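Local coordinates for protein MlnE (Bacillus amyloliquefaciens subsp. plantarum, PDB 5D2E) that carries the NADP-binding ketoreductase of the macrolactin polyketide assembly line, which probably reduces beta-keto groups on the growing chain to hydroxyls, at residues D217-T221 and Y245-H249. Numbering follows the deposited sequence.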
loop_
_atom_site.group_PDB
_atom_site.type_symbol
_atom_site.label_atom_id
_atom_site.label_comp_id
_atom_site.label_asym_id
_atom_site.label_seq_id
_atom_site.Cartn_x
_atom_site.Cartn_y
_atom_site.Cartn_z
ATOM N N ASP A 217 12.433 -23.483 -11.926
ATOM C CA ASP A 217 11.925 -24.644 -12.700
ATOM C C ASP A 217 10.434 -24.634 -13.070
ATOM O O ASP A 217 9.876 -25.675 -13.395
ATOM C CB ASP A 217 12.202 -25.948 -11.921
ATOM C CG ASP A 217 13.683 -26.131 -11.633
ATOM O OD1 ASP A 217 14.504 -25.900 -12.564
ATOM O OD2 ASP A 217 14.028 -26.471 -10.480
ATOM N N GLU A 218 9.764 -23.496 -13.043
ATOM C CA GLU A 218 8.370 -23.495 -13.500
ATOM C C GLU A 218 8.106 -22.044 -13.939
ATOM O O GLU A 218 7.392 -21.295 -13.234
ATOM C CB GLU A 218 7.501 -24.005 -12.362
ATOM C CG GLU A 218 6.060 -24.273 -12.679
ATOM C CD GLU A 218 5.506 -25.475 -11.945
ATOM O OE1 GLU A 218 5.215 -25.449 -10.706
ATOM O OE2 GLU A 218 5.312 -26.474 -12.647
ATOM N N PRO A 219 8.742 -21.627 -15.061
ATOM C CA PRO A 219 8.582 -20.260 -15.573
ATOM C C PRO A 219 7.196 -20.004 -16.106
ATOM O O PRO A 219 6.501 -20.933 -16.460
ATOM C CB PRO A 219 9.596 -20.161 -16.700
ATOM C CG PRO A 219 9.774 -21.577 -17.152
ATOM C CD PRO A 219 9.650 -22.419 -15.922
ATOM N N PHE A 220 6.743 -18.748 -15.977
ATOM C CA PHE A 220 5.546 -18.295 -16.670
ATOM C C PHE A 220 5.866 -18.058 -18.125
ATOM O O PHE A 220 6.503 -17.122 -18.464
ATOM C CB PHE A 220 5.031 -16.980 -16.119
ATOM C CG PHE A 220 3.764 -17.125 -15.419
ATOM C CD1 PHE A 220 2.578 -17.112 -16.124
ATOM C CD2 PHE A 220 3.726 -17.260 -14.074
ATOM C CE1 PHE A 220 1.346 -17.316 -15.490
ATOM C CE2 PHE A 220 2.504 -17.459 -13.436
ATOM C CZ PHE A 220 1.325 -17.506 -14.117
ATOM N N THR A 221 5.360 -18.891 -18.971
ATOM C CA THR A 221 5.510 -18.719 -20.404
ATOM C C THR A 221 4.437 -17.771 -20.889
ATOM O O THR A 221 3.459 -17.521 -20.185
ATOM C CB THR A 221 5.313 -20.076 -21.110
ATOM O OG1 THR A 221 3.981 -20.568 -20.868
ATOM C CG2 THR A 221 6.329 -21.100 -20.521
ATOM N N TYR A 245 -0.922 -15.793 -9.130
ATOM C CA TYR A 245 -0.842 -16.983 -9.960
ATOM C C TYR A 245 0.552 -17.499 -10.053
ATOM O O TYR A 245 1.494 -16.745 -10.277
ATOM C CB TYR A 245 -1.306 -16.655 -11.386
ATOM C CG TYR A 245 -2.779 -16.380 -11.497
ATOM C CD1 TYR A 245 -3.706 -17.399 -11.660
ATOM C CD2 TYR A 245 -3.255 -15.075 -11.422
ATOM C CE1 TYR A 245 -5.075 -17.128 -11.717
ATOM C CE2 TYR A 245 -4.622 -14.795 -11.495
ATOM C CZ TYR A 245 -5.506 -15.821 -11.643
ATOM O OH TYR A 245 -6.800 -15.501 -11.734
ATOM N N GLU A 246 0.707 -18.789 -9.785
ATOM C CA GLU A 246 1.904 -19.503 -10.221
ATOM C C GLU A 246 1.430 -20.283 -11.431
ATOM O O GLU A 246 0.229 -20.415 -11.644
ATOM C CB GLU A 246 2.386 -20.451 -9.106
ATOM C CG GLU A 246 2.941 -19.715 -7.904
ATOM C CD GLU A 246 3.232 -20.576 -6.701
ATOM O OE1 GLU A 246 3.204 -21.793 -6.855
ATOM O OE2 GLU A 246 3.526 -19.997 -5.647
ATOM N N PRO A 247 2.351 -20.918 -12.160
ATOM C CA PRO A 247 1.872 -21.681 -13.319
ATOM C C PRO A 247 0.921 -22.834 -13.025
ATOM O O PRO A 247 -0.022 -23.039 -13.780
ATOM C CB PRO A 247 3.167 -22.146 -13.958
ATOM C CG PRO A 247 4.159 -21.079 -13.552
ATOM C CD PRO A 247 3.820 -20.840 -12.116
ATOM N N ARG A 248 1.047 -23.485 -11.871
ATOM C CA ARG A 248 0.145 -24.633 -11.529
ATOM C C ARG A 248 -0.876 -24.431 -10.375
ATOM O O ARG A 248 -1.724 -25.257 -10.125
ATOM C CB ARG A 248 1.030 -25.854 -11.239
ATOM C CG ARG A 248 1.778 -26.321 -12.479
ATOM C CD ARG A 248 2.386 -27.710 -12.290
ATOM N NE ARG A 248 2.658 -28.172 -13.641
ATOM C CZ ARG A 248 1.940 -29.063 -14.341
ATOM N NH1 ARG A 248 0.914 -29.732 -13.823
ATOM N NH2 ARG A 248 2.313 -29.322 -15.577
ATOM N N HIS A 249 -0.760 -23.315 -9.682
ATOM C CA HIS A 249 -1.533 -23.014 -8.473
ATOM C C HIS A 249 -1.793 -21.508 -8.410
ATOM O O HIS A 249 -1.031 -20.739 -8.940
ATOM C CB HIS A 249 -0.762 -23.393 -7.235
ATOM C CG HIS A 249 -0.486 -24.859 -7.113
ATOM N ND1 HIS A 249 0.673 -25.442 -7.589
ATOM C CD2 HIS A 249 -1.252 -25.867 -6.629
ATOM C CE1 HIS A 249 0.617 -26.748 -7.355
ATOM N NE2 HIS A 249 -0.535 -27.019 -6.767
#
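Residues 217-221 run as an irregular, mostly extended loop past the tight turn at 245-249, and the backbones come closest where the CA atoms of Phe220 and Pro247 are 6.0 Å apart. The turn has Pro247 and Arg248 at its corners with type I backbone angles; the bond from Glu246 N to His249 O (2.7 Å) closes it as a hairpin leading from strand 242-245 into strand 249-257. Pro247 points toward the other loop and fills the space between Glu218 and Phe220. Its CG lies 3.3 Å from Glu218 O and, in an off-centre CH-pi contact, 4.3 Å from the centroid of the Phe220 ring. That ring also extends to the end of strand 242-245: Phe220 CE2 meets Tyr245 O edge-on at 3.4 Å, and Phe220 CZ packs on Tyr245 CB at 3.9 Å. The loop 217-221 belongs to a beta-alpha-beta crossover in the Rossmann-like structural subdomain of the ketoreductase, away from the cofactor site, and the turn at 245-249 follows the crossover's second strand. Strand 205-214 leads through 217-221 into helix 222-233, with Thr221 as its N-cap, and the chain returns in the neighbouring parallel strand 242-245. Phe220 reaches Ile225 and Val228 of that helix, so the contact packs the crossover's first loop against the strand end and hairpin that follow. The Tyr245 ring leads away from the loop, its OH bonded to Glu232. Toward solvent, apolar packing gives way to charge: Glu218 OE2 forms a salt bridge with Arg248 NE (3.3 Å), approaching the guanidinium at its edge.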